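Local coordinates for protein L-2,4-diaminobutyric acid acetyltransferase (Geobacillus sp., PDB 6SLL) that catalyses the transfer of an acetyl group from acetyl-coenzyme A to L-2,4-diaminobutyric acid, a step in the biosynthesis of the chemical chaperone ectoine, at residues V93-S96 and H97-Q100; Q100-A103 and K104-T108; R31-E34 and L35-T39; P128-M131 and A132-R135. All blocks are in the same frame, centred on the assembly; numbering follows the deposited sequence.

Contact 1: V93-S96 and H97-Q100; sequences VASS and HRRQ. With COA (coenzyme A), chain F.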
# COMPACT_ATOMS: atom_id res chain seq x y z
N VAL B 93 -10.59 0.58 -15.25
CA VAL B 93 -11.88 0.09 -15.71
C VAL B 93 -11.55 -0.95 -16.79
O VAL B 93 -10.69 -0.75 -17.67
CB VAL B 93 -12.75 1.25 -16.24
CG1 VAL B 93 -13.99 0.76 -16.98
CG2 VAL B 93 -13.14 2.19 -15.09
N ALA B 94 -12.24 -2.07 -16.76
CA ALA B 94 -12.07 -3.15 -17.73
C ALA B 94 -12.31 -2.59 -19.13
O ALA B 94 -13.24 -1.81 -19.37
CB ALA B 94 -13.07 -4.25 -17.44
N SER B 95 -11.46 -3.03 -20.07
CA SER B 95 -11.56 -2.67 -21.44
C SER B 95 -12.95 -2.69 -22.02
O SER B 95 -13.41 -1.85 -22.79
CB SER B 95 -10.61 -3.58 -22.18
OG SER B 95 -10.58 -3.17 -23.53
N SER B 96 -13.65 -3.77 -21.69
CA SER B 96 -15.01 -4.06 -22.14
C SER B 96 -15.99 -3.06 -21.73
O SER B 96 -17.09 -2.95 -22.31
CB SER B 96 -15.46 -5.47 -21.51
OG SER B 96 -15.31 -5.38 -20.09
N HIS B 97 -15.67 -2.24 -20.73
CA HIS B 97 -16.63 -1.33 -20.12
C HIS B 97 -16.17 0.08 -20.06
O HIS B 97 -16.75 0.93 -19.37
CB HIS B 97 -16.98 -1.79 -18.68
CG HIS B 97 -17.84 -2.96 -18.63
ND1 HIS B 97 -17.45 -4.21 -18.97
CD2 HIS B 97 -19.12 -3.08 -18.28
CE1 HIS B 97 -18.44 -5.10 -18.82
NE2 HIS B 97 -19.47 -4.42 -18.37
N ARG B 98 -15.15 0.47 -20.85
CA ARG B 98 -14.65 1.88 -20.88
C ARG B 98 -15.54 2.78 -21.64
O ARG B 98 -16.36 2.38 -22.45
CB ARG B 98 -13.20 1.82 -21.41
CG ARG B 98 -12.21 1.31 -20.44
CD ARG B 98 -10.83 1.22 -21.06
NE ARG B 98 -10.04 0.46 -20.18
CZ ARG B 98 -8.99 -0.34 -20.50
NH1 ARG B 98 -8.50 -0.28 -21.79
NH2 ARG B 98 -8.40 -1.10 -19.64
N ARG B 99 -15.40 4.07 -21.33
CA ARG B 99 -16.11 5.14 -21.98
C ARG B 99 -17.59 5.13 -21.77
O ARG B 99 -18.42 5.57 -22.55
CB ARG B 99 -15.79 5.20 -23.53
CG ARG B 99 -14.27 5.25 -23.81
CD ARG B 99 -13.92 5.07 -25.31
NE ARG B 99 -14.56 3.75 -25.87
CZ ARG B 99 -14.10 2.45 -25.57
NH1 ARG B 99 -12.99 2.24 -24.90
NH2 ARG B 99 -14.72 1.34 -26.06
N GLN B 100 -17.95 4.63 -20.57
CA GLN B 100 -19.30 4.59 -20.09
C GLN B 100 -19.50 5.44 -18.83
O GLN B 100 -20.58 5.44 -18.24
CB GLN B 100 -19.78 3.09 -19.77
CG GLN B 100 -19.66 2.20 -20.97
CD GLN B 100 -20.19 0.76 -20.65
OE1 GLN B 100 -20.80 0.55 -19.58
NE2 GLN B 100 -19.76 -0.16 -21.36
N1A COA F . -10.95 8.77 -25.50
C2A COA F . -11.34 10.01 -25.19
N3A COA F . -11.78 10.47 -24.01
C4A COA F . -11.86 9.48 -23.07
C5A COA F . -11.46 8.17 -23.29
C6A COA F . -10.98 7.79 -24.56
N6A COA F . -10.61 6.58 -24.89
N7A COA F . -11.74 7.44 -22.14
C8A COA F . -12.20 8.31 -21.25
N9A COA F . -12.25 9.56 -21.78
C1B COA F . -12.65 10.72 -21.12
C2B COA F . -14.17 10.84 -21.01
O2B COA F . -14.71 11.44 -22.14
C3B COA F . -14.26 11.57 -19.68
O3B COA F . -13.83 12.98 -19.93
P3B COA F . -14.92 14.18 -20.04
O7A COA F . -15.32 14.26 -18.55
O8A COA F . -14.14 15.33 -20.69
O9A COA F . -16.33 13.60 -20.55
C4B COA F . -13.13 10.98 -18.88
O4B COA F . -12.12 10.61 -19.79
C5B COA F . -13.67 9.89 -17.95
O5B COA F . -14.39 8.90 -18.72
P1A COA F . -14.97 7.56 -18.08
O1A COA F . -15.88 6.96 -19.07
O2A COA F . -15.43 7.79 -16.70
O3A COA F . -13.60 6.70 -18.05
P2A COA F . -13.49 5.09 -18.06
O4A COA F . -14.53 4.50 -17.19
O5A COA F . -13.43 4.63 -19.48
O6A COA F . -12.12 4.87 -17.35
CBP COA F . -9.72 4.87 -17.24
CCP COA F . -10.94 5.67 -17.59
CDP COA F . -8.49 5.83 -17.27
CEP COA F . -9.87 4.30 -15.88
CAP COA F . -9.60 3.74 -18.32
OAP COA F . -9.32 4.37 -19.60
C9P COA F . -8.56 2.70 -18.06
O9P COA F . -8.60 1.89 -17.12
N8P COA F . -7.56 2.72 -18.98
C7P COA F . -6.46 1.89 -19.06
C6P COA F . -5.99 1.69 -20.59
C5P COA F . -5.20 2.83 -21.13
O5P COA F . -5.66 4.01 -20.98
N4P COA F . -4.20 2.62 -21.78
C3P COA F . -3.36 3.72 -22.41
C2P COA F . -1.94 2.97 -23.02
S1P COA F . -2.43 2.14 -24.50
O HOH W 1 -11.96 -0.31 -24.63
O HOH W 2 -15.11 -1.44 -24.89
O HOH W 3 -17.48 0.13 -23.45
O HOH W 4 -19.84 -3.36 -21.94
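The coenzyme A pyrophosphate loop of the GNAT fold, following strand 85-93, turns back on itself where Arg98 reaches over to Val93. Arg98 NE lies 2.9 Å from Val93 O, and NH2 adds a weaker bond to the same oxygen, which sits at the guanidinium edge, near its plane. Both faces are taken as well: Ser95 CA lies over the centre of one, and C6P of coenzyme A lies 3.3 Å above the plane of the other. An alanine here removes both side-chain donors to Val93 O and would probably leave the turn less firmly held and the pantetheine without its flat support. The backbone closes the turn through His97 N to Ala94 O (2.8 Å). Ser96 OG, set between its backbone N and carbonyl carbon (chi1 56°), shares a hydrogen bond with His97 ND1 in the imidazole plane (2.7 Å). Val93 N donates to O9P of the cofactor (3.0 Å) and Arg99 N to O5A (2.8 Å), while two waters join Ser95 O to the Arg99 guanidinium. Val93 packs on Ile102, Ala103 and Met106 of helix 102-112, the His97 ring meets His66 of strand 62-66, and, on helix 29-39, Ala94 touches Leu35 and Arg98 touches Thr39.

Contact 2: Q100-A103 and K104-T108; sequences QGIA and KAMLT. With COA (coenzyme A), chain F.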
# COMPACT_ATOMS: atom_id res chain seq x y z
N GLN B 100 -17.95 4.63 -20.57
CA GLN B 100 -19.30 4.59 -20.09
C GLN B 100 -19.50 5.44 -18.83
O GLN B 100 -20.58 5.44 -18.24
CB GLN B 100 -19.78 3.09 -19.77
CG GLN B 100 -19.66 2.20 -20.97
CD GLN B 100 -20.19 0.76 -20.65
OE1 GLN B 100 -20.80 0.55 -19.58
NE2 GLN B 100 -19.76 -0.16 -21.36
N GLY B 101 -18.49 6.15 -18.37
CA GLY B 101 -18.59 6.98 -17.18
C GLY B 101 -18.29 6.22 -15.88
O GLY B 101 -18.52 6.84 -14.82
N ILE B 102 -17.81 5.02 -15.92
CA ILE B 102 -17.60 4.26 -14.67
C ILE B 102 -16.49 4.90 -13.86
O ILE B 102 -16.62 5.03 -12.65
CB ILE B 102 -17.36 2.78 -15.00
CG1 ILE B 102 -18.61 2.16 -15.64
CG2 ILE B 102 -16.95 2.03 -13.74
CD1 ILE B 102 -18.39 0.75 -16.15
N ALA B 103 -15.36 5.27 -14.49
CA ALA B 103 -14.32 5.87 -13.67
C ALA B 103 -14.77 7.20 -13.05
O ALA B 103 -14.48 7.44 -11.86
CB ALA B 103 -13.04 6.10 -14.48
N LYS B 104 -15.49 8.03 -13.81
CA LYS B 104 -15.97 9.27 -13.26
C LYS B 104 -16.91 8.99 -12.09
O LYS B 104 -16.86 9.68 -11.08
CB LYS B 104 -16.66 10.05 -14.32
CG LYS B 104 -17.17 11.40 -13.95
CD LYS B 104 -17.91 12.10 -15.11
CE LYS B 104 -17.01 12.43 -16.27
NZ LYS B 104 -17.66 13.51 -17.14
N ALA B 105 -17.76 8.01 -12.22
CA ALA B 105 -18.71 7.66 -11.15
C ALA B 105 -17.95 7.10 -9.95
O ALA B 105 -18.35 7.40 -8.80
CB ALA B 105 -19.76 6.66 -11.62
N MET B 106 -16.91 6.31 -10.15
CA MET B 106 -16.18 5.81 -9.02
C MET B 106 -15.47 6.94 -8.27
O MET B 106 -15.43 6.95 -7.05
CB MET B 106 -15.07 4.81 -9.45
CG MET B 106 -15.59 3.45 -9.87
SD MET B 106 -14.32 2.19 -10.03
CE MET B 106 -13.34 2.85 -11.38
N LEU B 107 -14.89 7.91 -9.02
CA LEU B 107 -14.13 8.97 -8.39
C LEU B 107 -15.08 9.88 -7.65
O LEU B 107 -14.86 10.26 -6.47
CB LEU B 107 -13.34 9.75 -9.45
CG LEU B 107 -12.55 10.96 -8.99
CD1 LEU B 107 -11.57 10.60 -7.84
CD2 LEU B 107 -11.79 11.61 -10.12
N THR B 108 -16.21 10.27 -8.25
CA THR B 108 -17.19 11.14 -7.60
C THR B 108 -17.71 10.36 -6.38
O THR B 108 -17.85 10.93 -5.25
CB THR B 108 -18.35 11.42 -8.57
OG1 THR B 108 -17.82 12.21 -9.62
CG2 THR B 108 -19.53 12.11 -7.90
N1A COA F . -10.95 8.77 -25.50
C2A COA F . -11.34 10.01 -25.19
N3A COA F . -11.78 10.47 -24.01
C4A COA F . -11.86 9.48 -23.07
C5A COA F . -11.46 8.17 -23.29
C6A COA F . -10.98 7.79 -24.56
N6A COA F . -10.61 6.58 -24.89
N7A COA F . -11.74 7.44 -22.14
C8A COA F . -12.20 8.31 -21.25
N9A COA F . -12.25 9.56 -21.78
C1B COA F . -12.65 10.72 -21.12
C2B COA F . -14.17 10.84 -21.01
O2B COA F . -14.71 11.44 -22.14
C3B COA F . -14.26 11.57 -19.68
O3B COA F . -13.83 12.98 -19.93
P3B COA F . -14.92 14.18 -20.04
O7A COA F . -15.32 14.26 -18.55
O8A COA F . -14.14 15.33 -20.69
O9A COA F . -16.33 13.60 -20.55
C4B COA F . -13.13 10.98 -18.88
O4B COA F . -12.12 10.61 -19.79
C5B COA F . -13.67 9.89 -17.95
O5B COA F . -14.39 8.90 -18.72
P1A COA F . -14.97 7.56 -18.08
O1A COA F . -15.88 6.96 -19.07
O2A COA F . -15.43 7.79 -16.70
O3A COA F . -13.60 6.70 -18.05
P2A COA F . -13.49 5.09 -18.06
O4A COA F . -14.53 4.50 -17.19
O5A COA F . -13.43 4.63 -19.48
O6A COA F . -12.12 4.87 -17.35
CBP COA F . -9.72 4.87 -17.24
CCP COA F . -10.94 5.67 -17.59
CDP COA F . -8.49 5.83 -17.27
CEP COA F . -9.87 4.30 -15.88
CAP COA F . -9.60 3.74 -18.32
OAP COA F . -9.32 4.37 -19.60
C9P COA F . -8.56 2.70 -18.06
O9P COA F . -8.60 1.89 -17.12
N8P COA F . -7.56 2.72 -18.98
C7P COA F . -6.46 1.89 -19.06
C6P COA F . -5.99 1.69 -20.59
C5P COA F . -5.20 2.83 -21.13
O5P COA F . -5.66 4.01 -20.98
N4P COA F . -4.20 2.62 -21.78
C3P COA F . -3.36 3.72 -22.41
C2P COA F . -1.94 2.97 -23.02
S1P COA F . -2.43 2.14 -24.50
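Backbone bonds from Ala105 N to Gly101 O, Met106 N to Ile102 O and Leu107 N to Ala103 O open helix 102-112, with Gly101 at the N-cap. This helix is the middle of the beta-alpha-beta unit formed with strands 85-93 and 121-125. Its tightly packed side is apolar. Ile102 CG2 touches Met106 CG at 4.3 Å, and the Met106 chain, bent at chi3 (-64°), brings its CE to 3.9 Å from Ala103 CA. Ile102 and Met106 also lie on Ala64 of strand 62-66, Ala103 on Leu136, and Leu107 is buried against Phe137 and Tyr140 of helix 131-144. The other side is more open to solvent, with Ala105 partly exposed and Thr108 exposed; here Thr108 N donates to Lys104 O. Gly101 has backbone angles (88°/10°) at which a CB would press on the preceding carbonyl oxygen. At the helix start, Gly101 N donates to O1A of coenzyme A (2.8 Å), Ala103 N to O4A and Lys104 N to O2A (2.9 Å). Lys104 NZ reaches O7A of the 3'-phosphate at 2.8 Å and also forms a salt bridge with Glu143. The pyrophosphate is thus received by main-chain N-H groups at the positive end of the helix dipole, which probably helps to stabilise its charge, whereas the lysine probably offers the separate 3'-phosphate a positive charge that it shares with Glu143.

Contact 3: R31-E34 and L35-T39; sequences RVWE and LIRDT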
# COMPACT_ATOMS: atom_id res chain seq x y z
N ARG B 31 -9.77 -10.85 -7.61
CA ARG B 31 -10.45 -10.34 -8.79
C ARG B 31 -10.00 -8.94 -9.14
O ARG B 31 -9.93 -8.53 -10.31
CB ARG B 31 -11.96 -10.40 -8.64
CG ARG B 31 -12.50 -11.82 -8.72
CD ARG B 31 -14.05 -11.99 -8.88
NE ARG B 31 -14.78 -11.37 -7.92
CZ ARG B 31 -15.97 -10.89 -8.11
NH1 ARG B 31 -16.67 -10.67 -9.28
NH2 ARG B 31 -16.55 -10.41 -7.01
N VAL B 32 -9.69 -8.14 -8.08
CA VAL B 32 -9.09 -6.81 -8.36
C VAL B 32 -7.72 -6.93 -9.00
O VAL B 32 -7.41 -6.25 -9.97
CB VAL B 32 -9.04 -5.97 -7.03
CG1 VAL B 32 -8.21 -4.73 -7.27
CG2 VAL B 32 -10.43 -5.64 -6.60
N TRP B 33 -6.89 -7.86 -8.49
CA TRP B 33 -5.59 -8.12 -9.06
C TRP B 33 -5.73 -8.47 -10.56
O TRP B 33 -4.97 -7.98 -11.39
CB TRP B 33 -4.92 -9.21 -8.24
CG TRP B 33 -3.56 -9.65 -8.75
CD1 TRP B 33 -2.37 -9.06 -8.53
CD2 TRP B 33 -3.31 -10.78 -9.63
NE1 TRP B 33 -1.37 -9.75 -9.17
CE2 TRP B 33 -1.91 -10.81 -9.84
CE3 TRP B 33 -4.13 -11.76 -10.17
CZ2 TRP B 33 -1.32 -11.79 -10.58
CZ3 TRP B 33 -3.54 -12.77 -10.88
CH2 TRP B 33 -2.16 -12.77 -11.11
N GLU B 34 -6.68 -9.37 -10.83
CA GLU B 34 -6.90 -9.74 -12.24
C GLU B 34 -7.29 -8.58 -13.11
O GLU B 34 -6.80 -8.42 -14.26
CB GLU B 34 -7.96 -10.85 -12.32
CG GLU B 34 -7.44 -12.20 -11.76
CD GLU B 34 -8.45 -13.26 -11.67
OE1 GLU B 34 -9.64 -12.94 -11.62
OE2 GLU B 34 -8.04 -14.44 -11.63
N LEU B 35 -8.16 -7.67 -12.57
CA LEU B 35 -8.53 -6.45 -13.31
C LEU B 35 -7.33 -5.58 -13.60
O LEU B 35 -7.11 -5.14 -14.72
CB LEU B 35 -9.59 -5.65 -12.52
CG LEU B 35 -9.98 -4.33 -13.08
CD1 LEU B 35 -10.96 -4.50 -14.21
CD2 LEU B 35 -10.68 -3.45 -12.06
N ILE B 36 -6.48 -5.36 -12.57
CA ILE B 36 -5.27 -4.54 -12.77
C ILE B 36 -4.35 -5.22 -13.77
O ILE B 36 -3.84 -4.55 -14.69
CB ILE B 36 -4.57 -4.29 -11.45
CG1 ILE B 36 -5.47 -3.65 -10.39
CG2 ILE B 36 -3.28 -3.51 -11.64
CD1 ILE B 36 -6.03 -2.36 -10.81
N ARG B 37 -4.14 -6.49 -13.63
CA ARG B 37 -3.26 -7.10 -14.61
C ARG B 37 -3.75 -7.05 -16.00
O ARG B 37 -2.93 -6.78 -16.93
CB ARG B 37 -3.19 -8.50 -14.31
CG ARG B 37 -2.49 -9.32 -15.36
CD ARG B 37 -2.66 -10.83 -15.25
NE ARG B 37 -4.05 -11.15 -15.51
CZ ARG B 37 -4.67 -12.27 -15.05
NH1 ARG B 37 -4.03 -13.18 -14.37
NH2 ARG B 37 -6.00 -12.40 -15.26
N ASP B 38 -5.02 -7.16 -16.18
CA ASP B 38 -5.57 -7.07 -17.53
C ASP B 38 -5.61 -5.69 -18.16
O ASP B 38 -5.84 -5.55 -19.36
CB ASP B 38 -6.91 -7.76 -17.52
CG ASP B 38 -6.75 -9.34 -17.30
OD1 ASP B 38 -5.59 -9.85 -17.51
OD2 ASP B 38 -7.81 -9.84 -16.89
N THR B 39 -5.36 -4.67 -17.41
CA THR B 39 -5.29 -3.31 -18.12
C THR B 39 -4.09 -3.23 -19.09
O THR B 39 -4.08 -2.49 -20.05
CB THR B 39 -5.35 -2.09 -17.17
OG1 THR B 39 -4.13 -2.12 -16.43
CG2 THR B 39 -6.57 -2.32 -16.23
O HOH W 5 -5.76 -15.37 -12.81
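One face of helix 29-39 in this GNAT fold carries a local cluster of side chains, in which Arg37, in the conformer described, comes back over the preceding turn to Trp33 and Glu34. Four successive i to i+4 backbone bonds, from Leu35 N to Arg31 O through Asp38 N to Glu34 O, give the helix its frame. CG of Arg37 stands anti to the backbone N (chi1 170°), and a bend at chi3 turns the guanidinium toward Trp33 and Glu34. Its NH1 approaches the indole obliquely, within 3.5 Å of Trp33 CZ3, and the ring and guanidinium planes are 66° apart. Arg37 NH2 lies 3.8 Å from Glu34 CG, the two side chains running side by side in the same direction. Their charged ends do not touch: a water accepts from NH1 and donates to Glu34 OE2 at 2.7 Å. On the buried side of the helix, Val32 CG1 touches Ile36 CG1 at 4.3 Å; Val32 and Leu35 lie on Phe73, and Ile36 lies on Ala92 and on Gln90, a residue of the diaminobutyrate pocket. Trp33 also packs on Pro160 of the second subunit. Arg37 NE forms a salt bridge with Asp38 OD1 at 2.8 Å, reaching the oxygen from above the carboxylate plane.

Contact 4: P128-M131 and A132-R135; sequences PSNM and ASRR. With COA (coenzyme A), chain F.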
# COMPACT_ATOMS: atom_id res chain seq x y z
N PRO B 128 2.46 10.08 -19.02
CA PRO B 128 1.97 10.55 -20.38
C PRO B 128 1.16 9.67 -21.25
O PRO B 128 0.25 9.99 -21.89
CB PRO B 128 3.21 11.07 -21.04
CG PRO B 128 4.15 11.49 -19.92
CD PRO B 128 3.87 10.45 -18.79
N SER B 129 1.41 8.37 -21.16
CA SER B 129 0.58 7.42 -21.95
C SER B 129 -0.77 7.09 -21.39
O SER B 129 -1.61 6.51 -22.11
CB SER B 129 1.27 6.16 -22.20
OG SER B 129 1.14 5.34 -21.15
N ASN B 130 -1.06 7.55 -20.16
CA ASN B 130 -2.33 7.29 -19.51
C ASN B 130 -3.18 8.50 -19.84
O ASN B 130 -3.66 9.32 -18.97
CB ASN B 130 -2.09 7.05 -18.06
CG ASN B 130 -1.53 5.73 -17.70
OD1 ASN B 130 -0.62 5.18 -18.39
ND2 ASN B 130 -1.87 5.28 -16.50
N MET B 131 -3.51 8.63 -21.12
CA MET B 131 -4.11 9.75 -21.66
C MET B 131 -5.64 9.99 -21.11
O MET B 131 -6.14 11.08 -20.75
CB MET B 131 -4.03 9.39 -23.17
CG MET B 131 -2.63 9.48 -23.73
SD MET B 131 -2.43 8.85 -25.41
CE MET B 131 -2.88 7.15 -25.01
N ALA B 132 -6.37 8.86 -21.06
CA ALA B 132 -7.74 8.88 -20.50
C ALA B 132 -7.74 9.22 -19.05
O ALA B 132 -8.63 9.92 -18.53
CB ALA B 132 -8.39 7.56 -20.78
N SER B 133 -6.70 8.76 -18.31
CA SER B 133 -6.58 9.08 -16.93
C SER B 133 -6.39 10.56 -16.66
O SER B 133 -6.93 11.19 -15.75
CB SER B 133 -5.47 8.24 -16.27
OG SER B 133 -5.71 6.81 -16.25
N ARG B 134 -5.55 11.18 -17.49
CA ARG B 134 -5.45 12.61 -17.45
C ARG B 134 -6.76 13.39 -17.61
O ARG B 134 -7.11 14.29 -16.85
CB ARG B 134 -4.44 13.19 -18.47
CG ARG B 134 -3.10 12.79 -18.26
CD ARG B 134 -2.00 13.61 -18.72
NE ARG B 134 -0.78 13.08 -18.04
CZ ARG B 134 0.24 13.82 -18.06
NH1 ARG B 134 1.42 13.34 -17.70
NH2 ARG B 134 0.09 14.96 -18.79
N ARG B 135 -7.57 12.91 -18.60
CA ARG B 135 -8.91 13.55 -18.78
C ARG B 135 -9.81 13.31 -17.60
O ARG B 135 -10.60 14.22 -17.18
CB ARG B 135 -9.58 13.10 -19.99
CG ARG B 135 -8.97 13.68 -21.16
CD ARG B 135 -9.04 15.24 -21.12
NE ARG B 135 -10.34 15.83 -20.60
CZ ARG B 135 -10.49 17.04 -19.90
NH1 ARG B 135 -9.41 17.82 -19.56
NH2 ARG B 135 -11.75 17.44 -19.53
N1A COA F . -10.95 8.77 -25.50
C2A COA F . -11.34 10.01 -25.19
N3A COA F . -11.78 10.47 -24.01
C4A COA F . -11.86 9.48 -23.07
C5A COA F . -11.46 8.17 -23.29
C6A COA F . -10.98 7.79 -24.56
N6A COA F . -10.61 6.58 -24.89
N7A COA F . -11.74 7.44 -22.14
C8A COA F . -12.20 8.31 -21.25
N9A COA F . -12.25 9.56 -21.78
C1B COA F . -12.65 10.72 -21.12
C2B COA F . -14.17 10.84 -21.01
O2B COA F . -14.71 11.44 -22.14
C3B COA F . -14.26 11.57 -19.68
O3B COA F . -13.83 12.98 -19.93
P3B COA F . -14.92 14.18 -20.04
O7A COA F . -15.32 14.26 -18.55
O8A COA F . -14.14 15.33 -20.69
O9A COA F . -16.33 13.60 -20.55
C4B COA F . -13.13 10.98 -18.88
O4B COA F . -12.12 10.61 -19.79
C5B COA F . -13.67 9.89 -17.95
O5B COA F . -14.39 8.90 -18.72
P1A COA F . -14.97 7.56 -18.08
O1A COA F . -15.88 6.96 -19.07
O2A COA F . -15.43 7.79 -16.70
O3A COA F . -13.60 6.70 -18.05
P2A COA F . -13.49 5.09 -18.06
O4A COA F . -14.53 4.50 -17.19
O5A COA F . -13.43 4.63 -19.48
O6A COA F . -12.12 4.87 -17.35
CBP COA F . -9.72 4.87 -17.24
CCP COA F . -10.94 5.67 -17.59
CDP COA F . -8.49 5.83 -17.27
CEP COA F . -9.87 4.30 -15.88
CAP COA F . -9.60 3.74 -18.32
OAP COA F . -9.32 4.37 -19.60
C9P COA F . -8.56 2.70 -18.06
O9P COA F . -8.60 1.89 -17.12
N8P COA F . -7.56 2.72 -18.98
C7P COA F . -6.46 1.89 -19.06
C6P COA F . -5.99 1.69 -20.59
C5P COA F . -5.20 2.83 -21.13
O5P COA F . -5.66 4.01 -20.98
N4P COA F . -4.20 2.62 -21.78
C3P COA F . -3.36 3.72 -22.41
C2P COA F . -1.94 2.97 -23.02
S1P COA F . -2.43 2.14 -24.50
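Arg134 N bonds to Asn130 O (3.0 Å) and Arg135 N to Met131 O as helix 131-144 begins, following an inverse gamma turn centred on Asn130, which occupies the N-cap position without a capping bond from its side chain. The first turn of the helix forms one wall of the coenzyme A pocket, and the side chain of Arg135 runs along it. Its CB packs 3.6 Å from O4B of the ribose, CG lies 3.9 Å from Met131 O, and bends at chi2 (-59°) and chi3 (-40°) fold the chain toward the 3'-phosphate. NE comes to 3.8 Å from O8A, CZ to 4.1 Å, and NH2 makes a long, weak bond to it at 3.4 Å; this oxygen lies near the guanidinium plane, at its edge. The stronger partner is elsewhere, for NH1 forms a salt bridge with Glu142. A leucine in its place takes away the charge and would probably leave Glu142 without its mate and the 3'-phosphate less well balanced. Ala132 CB meets OAP of the pantetheine arm at 3.5 Å, and Ser133 lies beside its methyl group CDP. Arg134 turns the other way: its extended chain carries NH1 to 3.9 Å from Pro128 CD, with Pro128 CA over one face of the guanidinium, while NH1 donates to Val126 O. The small side chain of Ala132 probably lets the pantetheine lie close, and Arg135 offers the 3'-phosphate a charge shared with Glu142, consistent with a supplementary electrostatic hold.

Contacts 1, 2 and 4 all touch coenzyme A, whereas contact 3 lies on helix 29-39, away from direct bonding to it. Contact 1 is a surface loop; the other three are partly buried, contact 3 within a helix and contacts 2 and 4 at helix starts. Contacts 1 and 2 share Gln100 and form one continuous run from strand 85-93 into helix 102-112, and contact 1 adjoins both that helix and helix 29-39. Contact 4 touches none of the others and meets contacts 1 and 2 through the cofactor. Backbone N-H groups hold the cofactor in contacts 1 and 2, side-chain charge reaches the 3'-phosphate in contacts 2 and 4, and contact 3 has a surface salt bridge.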